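Local coordinates for BH2851 (Bacillus halodurans, PDB 2GFG), which is of unproven function but, as a CYTH-domain barrel and putative adenylate cyclase, probably acts on a triphosphate-bearing substrate, at residues 55-58 / 63-66; 66-71 / 107-112; 101-106 / 111-116. One frame throughout, in Å; residues are numbered along the deposited sequence.

Contact 1 of 3, residues 55-58 / 63-66. With EDO (1,2-ethanediol), chain F.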
loop_
_atom_site.group_PDB
_atom_site.type_symbol
_atom_site.label_atom_id
_atom_site.label_comp_id
_atom_site.label_asym_id
_atom_site.label_seq_id
_atom_site.Cartn_x
_atom_site.Cartn_y
_atom_site.Cartn_z
ATOM N N LEU A 55 -1.029 0.025 -9.380
ATOM C CA LEU A 55 0.222 0.646 -9.794
ATOM C C LEU A 55 0.369 1.983 -9.084
ATOM O O LEU A 55 -0.535 2.825 -9.141
ATOM C CB LEU A 55 0.224 0.857 -11.310
ATOM C CG LEU A 55 1.512 1.363 -11.973
ATOM C CD1 LEU A 55 2.582 0.328 -11.931
ATOM C CD2 LEU A 55 1.232 1.767 -13.418
ATOM N N ARG A 56 1.500 2.175 -8.409
ATOM C CA ARG A 56 1.788 3.440 -7.726
ATOM C C ARG A 56 3.241 3.837 -7.859
ATOM O O ARG A 56 4.103 3.006 -8.187
ATOM C CB ARG A 56 1.438 3.343 -6.228
ATOM C CG ARG A 56 2.295 2.323 -5.444
ATOM C CD ARG A 56 2.205 2.518 -3.943
ATOM N NE ARG A 56 3.202 1.680 -3.242
ATOM C CZ ARG A 56 2.928 0.618 -2.458
ATOM N NH1 ARG A 56 1.670 0.304 -2.117
ATOM N NH2 ARG A 56 3.935 -0.076 -1.926
ATOM N N ILE A 57 3.497 5.125 -7.652
ATOM C CA ILE A 57 4.836 5.624 -7.362
ATOM C C ILE A 57 4.823 6.156 -5.920
ATOM O O ILE A 57 4.030 7.033 -5.595
ATOM C CB ILE A 57 5.263 6.748 -8.338
ATOM C CG1 ILE A 57 5.491 6.170 -9.735
ATOM C CG2 ILE A 57 6.544 7.452 -7.831
ATOM C CD1 ILE A 57 5.697 7.224 -10.822
ATOM N N ARG A 58 5.660 5.572 -5.058
ATOM C CA ARG A 58 5.761 5.999 -3.655
ATOM C C ARG A 58 6.902 6.972 -3.467
ATOM O O ARG A 58 7.993 6.753 -3.966
ATOM C CB ARG A 58 5.968 4.801 -2.731
ATOM C CG ARG A 58 6.115 5.185 -1.217
ATOM C CD ARG A 58 6.017 3.979 -0.314
ATOM N NE ARG A 58 4.652 3.463 -0.251
ATOM C CZ ARG A 58 4.257 2.440 0.513
ATOM N NH1 ARG A 58 5.123 1.787 1.282
ATOM N NH2 ARG A 58 2.976 2.067 0.498
ATOM N N ILE A 63 13.145 9.380 -1.525
ATOM C CA ILE A 63 13.316 8.170 -2.338
ATOM C C ILE A 63 11.992 7.819 -3.019
ATOM O O ILE A 63 10.949 7.707 -2.355
ATOM C CB ILE A 63 13.821 6.980 -1.494
ATOM C CG1 ILE A 63 15.257 7.241 -1.040
ATOM C CG2 ILE A 63 13.740 5.637 -2.311
ATOM C CD1 ILE A 63 15.741 6.319 0.022
ATOM N N PHE A 64 12.053 7.632 -4.343
ATOM C CA PHE A 64 10.892 7.270 -5.153
ATOM C C PHE A 64 10.961 5.815 -5.551
ATOM O O PHE A 64 12.019 5.333 -5.975
ATOM C CB PHE A 64 10.829 8.138 -6.396
ATOM C CG PHE A 64 10.631 9.581 -6.104
ATOM C CD1 PHE A 64 11.709 10.389 -5.773
ATOM C CD2 PHE A 64 9.345 10.140 -6.106
ATOM C CE1 PHE A 64 11.521 11.736 -5.470
ATOM C CE2 PHE A 64 9.155 11.487 -5.832
ATOM C CZ PHE A 64 10.235 12.283 -5.501
ATOM N N THR A 65 9.826 5.116 -5.425
ATOM C CA THR A 65 9.735 3.695 -5.756
ATOM C C THR A 65 8.493 3.421 -6.620
ATOM O O THR A 65 7.358 3.705 -6.209
ATOM C CB THR A 65 9.670 2.829 -4.481
ATOM O OG1 THR A 65 10.766 3.170 -3.609
ATOM C CG2 THR A 65 9.739 1.337 -4.823
ATOM N N PHE A 66 8.730 2.899 -7.822
ATOM C CA PHE A 66 7.670 2.499 -8.748
ATOM C C PHE A 66 7.262 1.081 -8.398
ATOM O O PHE A 66 8.105 0.198 -8.347
ATOM C CB PHE A 66 8.219 2.573 -10.195
ATOM C CG PHE A 66 7.151 2.572 -11.298
ATOM C CD1 PHE A 66 5.861 3.111 -11.089
ATOM C CD2 PHE A 66 7.511 2.193 -12.608
ATOM C CE1 PHE A 66 4.939 3.171 -12.127
ATOM C CE2 PHE A 66 6.584 2.253 -13.657
ATOM C CZ PHE A 66 5.305 2.730 -13.422
HETATM C C1 EDO F . 8.900 2.067 0.757
HETATM O O1 EDO F . 8.341 1.997 2.074
HETATM C C2 EDO F . 8.336 0.937 -0.113
HETATM O O2 EDO F . 9.023 0.889 -1.373
HETATM O O HOH W 1 6.221 1.822 -3.823
HETATM O O HOH W 2 9.811 5.316 -2.126
#

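Contact 2 of 3, residues 66-71 / 107-112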
loop_
_atom_site.group_PDB
_atom_site.type_symbol
_atom_site.label_atom_id
_atom_site.label_comp_id
_atom_site.label_asym_id
_atom_site.label_seq_id
_atom_site.Cartn_x
_atom_site.Cartn_y
_atom_site.Cartn_z
ATOM N N PHE A 66 8.730 2.899 -7.822
ATOM C CA PHE A 66 7.670 2.499 -8.748
ATOM C C PHE A 66 7.262 1.081 -8.398
ATOM O O PHE A 66 8.105 0.198 -8.347
ATOM C CB PHE A 66 8.219 2.573 -10.195
ATOM C CG PHE A 66 7.151 2.572 -11.298
ATOM C CD1 PHE A 66 5.861 3.111 -11.089
ATOM C CD2 PHE A 66 7.511 2.193 -12.608
ATOM C CE1 PHE A 66 4.939 3.171 -12.127
ATOM C CE2 PHE A 66 6.584 2.253 -13.657
ATOM C CZ PHE A 66 5.305 2.730 -13.422
ATOM N N THR A 67 5.968 0.864 -8.130
ATOM C CA THR A 67 5.498 -0.450 -7.626
ATOM C C THR A 67 4.230 -0.928 -8.304
ATOM O O THR A 67 3.229 -0.199 -8.369
ATOM C CB THR A 67 5.271 -0.415 -6.085
ATOM O OG1 THR A 67 6.521 -0.240 -5.432
ATOM C CG2 THR A 67 4.621 -1.717 -5.581
ATOM N N LEU A 68 4.292 -2.150 -8.832
ATOM C CA LEU A 68 3.116 -2.863 -9.300
ATOM C C LEU A 68 2.767 -3.957 -8.280
ATOM O O LEU A 68 3.665 -4.585 -7.706
ATOM C CB LEU A 68 3.383 -3.494 -10.674
ATOM C CG LEU A 68 2.267 -4.368 -11.284
ATOM C CD1 LEU A 68 0.995 -3.563 -11.529
ATOM C CD2 LEU A 68 2.749 -5.021 -12.578
ATOM N N LYS A 69 1.466 -4.126 -8.016
ATOM C CA LYS A 69 0.946 -5.263 -7.234
ATOM C C LYS A 69 -0.028 -5.996 -8.100
ATOM O O LYS A 69 -0.934 -5.382 -8.639
ATOM C CB LYS A 69 0.223 -4.786 -5.980
ATOM C CG LYS A 69 1.121 -4.204 -4.921
ATOM C CD LYS A 69 0.308 -3.734 -3.705
ATOM C CE LYS A 69 1.212 -3.145 -2.627
ATOM N NZ LYS A 69 0.469 -2.797 -1.378
ATOM N N GLN A 70 0.168 -7.313 -8.258
ATOM C CA GLN A 70 -0.733 -8.152 -9.089
ATOM C C GLN A 70 -1.044 -9.474 -8.383
ATOM O O GLN A 70 -0.375 -9.824 -7.412
ATOM C CB GLN A 70 -0.109 -8.412 -10.478
ATOM C CG GLN A 70 1.210 -9.183 -10.451
ATOM C CD GLN A 70 1.899 -9.205 -11.805
ATOM O OE1 GLN A 70 2.932 -8.559 -11.994
ATOM N NE2 GLN A 70 1.311 -9.936 -12.768
ATOM N N PRO A 71 -2.105 -10.186 -8.833
ATOM C CA PRO A 71 -2.442 -11.487 -8.233
ATOM C C PRO A 71 -1.309 -12.539 -8.311
ATOM O O PRO A 71 -0.461 -12.490 -9.210
ATOM C CB PRO A 71 -3.656 -11.942 -9.049
ATOM C CG PRO A 71 -4.259 -10.702 -9.548
ATOM C CD PRO A 71 -3.125 -9.772 -9.824
ATOM N N ARG A 107 3.128 -4.682 -19.431
ATOM C CA ARG A 107 2.977 -5.146 -20.815
ATOM C C ARG A 107 2.589 -6.636 -20.891
ATOM O O ARG A 107 1.829 -7.024 -21.764
ATOM C CB ARG A 107 4.256 -4.858 -21.633
ATOM C CG ARG A 107 4.447 -3.354 -21.918
ATOM C CD ARG A 107 5.485 -3.052 -23.023
ATOM N NE ARG A 107 6.855 -2.919 -22.486
ATOM C CZ ARG A 107 7.772 -2.011 -22.903
ATOM N NH1 ARG A 107 7.456 -1.052 -23.798
ATOM N NH2 ARG A 107 8.989 -2.008 -22.354
ATOM N N ASP A 108 3.065 -7.446 -19.929
ATOM C CA ASP A 108 2.639 -8.876 -19.830
ATOM C C ASP A 108 1.136 -9.010 -19.479
ATOM O O ASP A 108 0.512 -10.015 -19.799
ATOM C CB ASP A 108 3.474 -9.637 -18.790
ATOM C CG ASP A 108 4.927 -9.835 -19.219
ATOM O OD1 ASP A 108 5.270 -9.562 -20.396
ATOM O OD2 ASP A 108 5.732 -10.266 -18.368
ATOM N N LEU A 109 0.587 -7.997 -18.801
ATOM C CA LEU A 109 -0.855 -7.953 -18.461
ATOM C C LEU A 109 -1.718 -7.260 -19.557
ATOM O O LEU A 109 -2.920 -7.065 -19.365
ATOM C CB LEU A 109 -1.058 -7.239 -17.108
ATOM C CG LEU A 109 -0.497 -7.952 -15.868
ATOM C CD1 LEU A 109 -0.555 -7.040 -14.663
ATOM C CD2 LEU A 109 -1.239 -9.264 -15.585
ATOM N N SER A 110 -1.092 -6.917 -20.698
ATOM C CA SER A 110 -1.773 -6.211 -21.826
ATOM C C SER A 110 -2.368 -4.845 -21.404
ATOM O O SER A 110 -3.399 -4.407 -21.933
ATOM C CB SER A 110 -2.848 -7.107 -22.485
ATOM O OG SER A 110 -2.252 -8.180 -23.193
ATOM N N ILE A 111 -1.673 -4.165 -20.493
ATOM C CA ILE A 111 -2.068 -2.837 -20.041
ATOM C C ILE A 111 -1.516 -1.813 -21.021
ATOM O O ILE A 111 -0.308 -1.744 -21.209
ATOM C CB ILE A 111 -1.500 -2.514 -18.621
ATOM C CG1 ILE A 111 -1.915 -3.578 -17.597
ATOM C CG2 ILE A 111 -1.953 -1.100 -18.157
ATOM C CD1 ILE A 111 -3.409 -3.572 -17.240
ATOM N N PRO A 112 -2.406 -1.017 -21.674
ATOM C CA PRO A 112 -1.896 0.039 -22.548
ATOM C C PRO A 112 -1.270 1.177 -21.723
ATOM O O PRO A 112 -1.988 1.929 -21.064
ATOM C CB PRO A 112 -3.147 0.510 -23.292
ATOM C CG PRO A 112 -4.270 0.207 -22.360
ATOM C CD PRO A 112 -3.885 -1.043 -21.646
#

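Contact 3 of 3, residues 101-106 / 111-116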
loop_
_atom_site.group_PDB
_atom_site.type_symbol
_atom_site.label_atom_id
_atom_site.label_comp_id
_atom_site.label_asym_id
_atom_site.label_seq_id
_atom_site.Cartn_x
_atom_site.Cartn_y
_atom_site.Cartn_z
ATOM N N GLU A 101 11.407 -3.662 -14.911
ATOM C CA GLU A 101 10.582 -4.833 -14.526
ATOM C C GLU A 101 9.107 -4.491 -14.333
ATOM O O GLU A 101 8.244 -5.333 -14.555
ATOM C CB GLU A 101 11.140 -5.485 -13.256
ATOM C CG GLU A 101 12.519 -6.175 -13.447
ATOM C CD GLU A 101 12.439 -7.523 -14.209
ATOM O OE1 GLU A 101 11.324 -7.948 -14.596
ATOM O OE2 GLU A 101 13.504 -8.159 -14.400
ATOM N N VAL A 102 8.825 -3.260 -13.902
ATOM C CA VAL A 102 7.444 -2.813 -13.705
ATOM C C VAL A 102 6.757 -2.662 -15.066
ATOM O O VAL A 102 5.675 -3.197 -15.283
ATOM C CB VAL A 102 7.378 -1.474 -12.915
ATOM C CG1 VAL A 102 5.938 -0.964 -12.823
ATOM C CG2 VAL A 102 7.963 -1.652 -11.522
HETATM N N MSE A 103 7.423 -1.940 -15.976
HETATM C CA MSE A 103 6.960 -1.776 -17.363
HETATM C C MSE A 103 6.720 -3.144 -18.020
HETATM O O MSE A 103 5.679 -3.363 -18.656
HETATM C CB MSE A 103 8.007 -0.968 -18.162
HETATM C CG MSE A 103 7.711 -0.778 -19.652
HETATM SE SE MSE A 103 6.465 0.613 -20.002
HETATM C CE MSE A 103 7.537 2.112 -19.541
ATOM N N ASP A 104 7.674 -4.065 -17.831
ATOM C CA ASP A 104 7.581 -5.428 -18.401
ATOM C C ASP A 104 6.336 -6.169 -17.912
ATOM O O ASP A 104 5.618 -6.760 -18.701
ATOM C CB ASP A 104 8.827 -6.245 -18.045
ATOM C CG ASP A 104 10.089 -5.750 -18.755
ATOM O OD1 ASP A 104 9.980 -4.978 -19.754
ATOM O OD2 ASP A 104 11.194 -6.141 -18.315
ATOM N N ALA A 105 6.101 -6.130 -16.599
ATOM C CA ALA A 105 4.938 -6.799 -15.990
ATOM C C ALA A 105 3.603 -6.172 -16.436
ATOM O O ALA A 105 2.599 -6.869 -16.546
ATOM C CB ALA A 105 5.046 -6.777 -14.488
ATOM N N LEU A 106 3.600 -4.847 -16.660
ATOM C CA LEU A 106 2.405 -4.153 -17.173
ATOM C C LEU A 106 2.088 -4.608 -18.590
ATOM O O LEU A 106 0.934 -4.917 -18.909
ATOM C CB LEU A 106 2.595 -2.621 -17.148
ATOM C CG LEU A 106 2.615 -1.926 -15.788
ATOM C CD1 LEU A 106 2.907 -0.455 -15.968
ATOM C CD2 LEU A 106 1.306 -2.118 -15.043
ATOM N N ILE A 111 -1.673 -4.165 -20.493
ATOM C CA ILE A 111 -2.068 -2.837 -20.041
ATOM C C ILE A 111 -1.516 -1.813 -21.021
ATOM O O ILE A 111 -0.308 -1.744 -21.209
ATOM C CB ILE A 111 -1.500 -2.514 -18.621
ATOM C CG1 ILE A 111 -1.915 -3.578 -17.597
ATOM C CG2 ILE A 111 -1.953 -1.100 -18.157
ATOM C CD1 ILE A 111 -3.409 -3.572 -17.240
ATOM N N PRO A 112 -2.406 -1.017 -21.674
ATOM C CA PRO A 112 -1.896 0.039 -22.548
ATOM C C PRO A 112 -1.270 1.177 -21.723
ATOM O O PRO A 112 -1.988 1.929 -21.064
ATOM C CB PRO A 112 -3.147 0.510 -23.292
ATOM C CG PRO A 112 -4.270 0.207 -22.360
ATOM C CD PRO A 112 -3.885 -1.043 -21.646
ATOM N N ILE A 113 0.068 1.244 -21.720
ATOM C CA ILE A 113 0.817 2.243 -20.916
ATOM C C ILE A 113 0.500 3.691 -21.334
ATOM O O ILE A 113 0.485 4.599 -20.489
ATOM C CB ILE A 113 2.377 1.974 -20.963
ATOM C CG1 ILE A 113 2.731 0.710 -20.151
ATOM C CG2 ILE A 113 3.182 3.180 -20.427
ATOM C CD1 ILE A 113 2.957 -0.501 -20.982
ATOM N N SER A 114 0.204 3.888 -22.620
ATOM C CA SER A 114 -0.208 5.208 -23.143
ATOM C C SER A 114 -1.549 5.700 -22.544
ATOM O O SER A 114 -1.873 6.882 -22.643
ATOM C CB SER A 114 -0.329 5.159 -24.661
ATOM O OG SER A 114 -1.427 4.349 -25.053
ATOM N N GLN A 115 -2.345 4.770 -21.993
ATOM C CA GLN A 115 -3.630 5.109 -21.361
ATOM C C GLN A 115 -3.521 5.339 -19.843
ATOM O O GLN A 115 -4.474 5.825 -19.219
ATOM C CB GLN A 115 -4.664 4.009 -21.644
ATOM C CG GLN A 115 -4.986 3.829 -23.122
ATOM C CD GLN A 115 -5.586 5.083 -23.750
ATOM O OE1 GLN A 115 -5.058 5.613 -24.730
ATOM N NE2 GLN A 115 -6.658 5.598 -23.147
ATOM N N LEU A 116 -2.377 4.967 -19.250
ATOM C CA LEU A 116 -2.153 5.170 -17.803
ATOM C C LEU A 116 -1.892 6.630 -17.505
ATOM O O LEU A 116 -1.234 7.318 -18.281
ATOM C CB LEU A 116 -0.966 4.330 -17.303
ATOM C CG LEU A 116 -1.181 2.828 -17.159
ATOM C CD1 LEU A 116 0.151 2.128 -16.922
ATOM C CD2 LEU A 116 -2.154 2.523 -16.029
#

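Contact 1 of 3, residues 55-58 / 63-66
The beta hairpin of strands 54-60 and 63-71 is clasped here by Arg-58 and Thr-65, an antiparallel hydrogen-bonded pair. Arg-58 N gives to Thr-65 O at 2.8 Å and nearly straight (168°), while Thr-65 N returns to Arg-58 O at 2.9 Å. Next to it lies the non-hydrogen-bonded pair Ile-57 and Phe-66. The Phe-66 ring, with CG anti to the backbone N (chi1 -164°), reaches over strand 54-60: its CD1 meets Ile-57 CG1 at 3.4 Å, and its CE1 meets Leu-55 CD1 at 3.7 Å. Replacing Phe-66 with an alanine would probably open a gap between these two aliphatic side chains and Val-102 of helix 101-108. In the eight-stranded antiparallel barrel these apolar groups look outward to the helices, whereas Arg-56, Arg-58 and Thr-65 lie on the other face, consistent with the charged inner wall of a CYTH tunnel. There Arg-58 NH2 sits 3.2 Å above the Arg-56 guanidinium plane, over its centre, and Asn-38 OD1 holds Arg-58 NE. One water joins Arg-56 NE to Thr-65 O; a second contacts Arg-58 O, Ile-63 O and Thr-65 OG1. Arg-58 NH1 makes a weak bond to 1,2-ethanediol O1, 3.3 Å.

Contact 2 of 3, residues 66-71 / 107-112
Gln-70 and Leu-109 mark the nearest approach of the two backbones, yet their CA atoms remain 9.4 Å apart, so the contact rests on side chains alone. Residues 66-71 belong to barrel strand 63-71, and residues 107-112 hold the end of helix 101-108, which closes in a Schellman motif. Ser-110, with positive phi (59°), is its C-prime residue, and Ser-110 N bonds to Arg-107 O at 3.1 Å. This turn presents Leu-109 to the strand, and Gln-51 NE2 takes up the carbonyl O of Leu-109. The Leu-109 side chain has CG anti to its own carbonyl carbon (chi1 -66°) and extends toward Leu-68 and Gln-70, alternate residues on the helix-facing side of the strand. Leu-68 contributes a looser apolar touch, CD2 to Leu-109 CD1 at 4.4 Å. Gln-70 reaches further: CG stands between backbone N and carbonyl carbon (chi1 62°), and the extended chain beyond it carries the amide obliquely across the leucine. Ala-105, one helical turn before Leu-109, lies beside both strand residues. The amide nitrogen lies over the side of the isopropyl group, Gln-70 NE2 being 3.9 Å from both Leu-109 CD1 and Leu-109 CD2.

Contact 3 of 3, residues 101-106 / 111-116
Leu-106 is the central side chain between helix 101-108 and the returning chain 111-116, and it can be followed from base to tip. Its CB faces Ile-111 CB at 4.4 Å. CG, placed anti to the carbonyl carbon (chi1 -70°), is the branch point that sends the two methyls to different partners. Leu-106 CD1 approaches Leu-116 CD1 at 3.9 Å, the two side chains passing at a slant, and also comes to 4.3 Å from Ile-113 CG1. Leu-106 CD2 turns instead to Ile-111 CG1, 4.4 Å away. Beyond these two segments, Leu-48 and Leu-55 border the same leucine, so it is enclosed by apolar groups from several elements.

One turn earlier, Met-103, present as selenomethionine, bends at chi2 and chi3 to bring SE against Ile-113, 3.7 Å from CG1 and 3.8 Å from CD1. Phe-97 touches both of these side chains. The backbone tie is Ile-111 N to Leu-106 O, 3.1 Å long with 162° at the hydrogen; the donor stands 31° out of the carbonyl plane. A short 3-10 segment, 113-115, then turns the chain toward strand 117-131. Together with the inner bond from Ser-110 N to Arg-107 O and the positive phi of Ser-110, the bond from Ile-111 to Leu-106 and the apolar contact of these two residues make up the Schellman motif that ends the helix.

The centre of contact 1 lies about 10 Å from the centre of the chain, those of contacts 2 and 3 about 15 Å and 19 Å. Yet contact 1 is only partly buried, with Leu-55, Ile-57 and Phe-66 buried; it joins neighbouring barrel strands through paired backbone bonds and divides apolar from charged chemistry between the sheet's faces. Contacts 2 and 3 both use helix 101-108: contact 2 rests the helix end on strand 63-71 through a thin, partly buried side-chain touch, while contact 3, though farthest out, is buried and mostly aliphatic, with one backbone bond. Leu-55 and Phe-66 bridge the set, Phe-66 CE2 3.4 Å from Val-102 CG1 and Leu-55 CD2 3.7 Å from Leu-116 CD1.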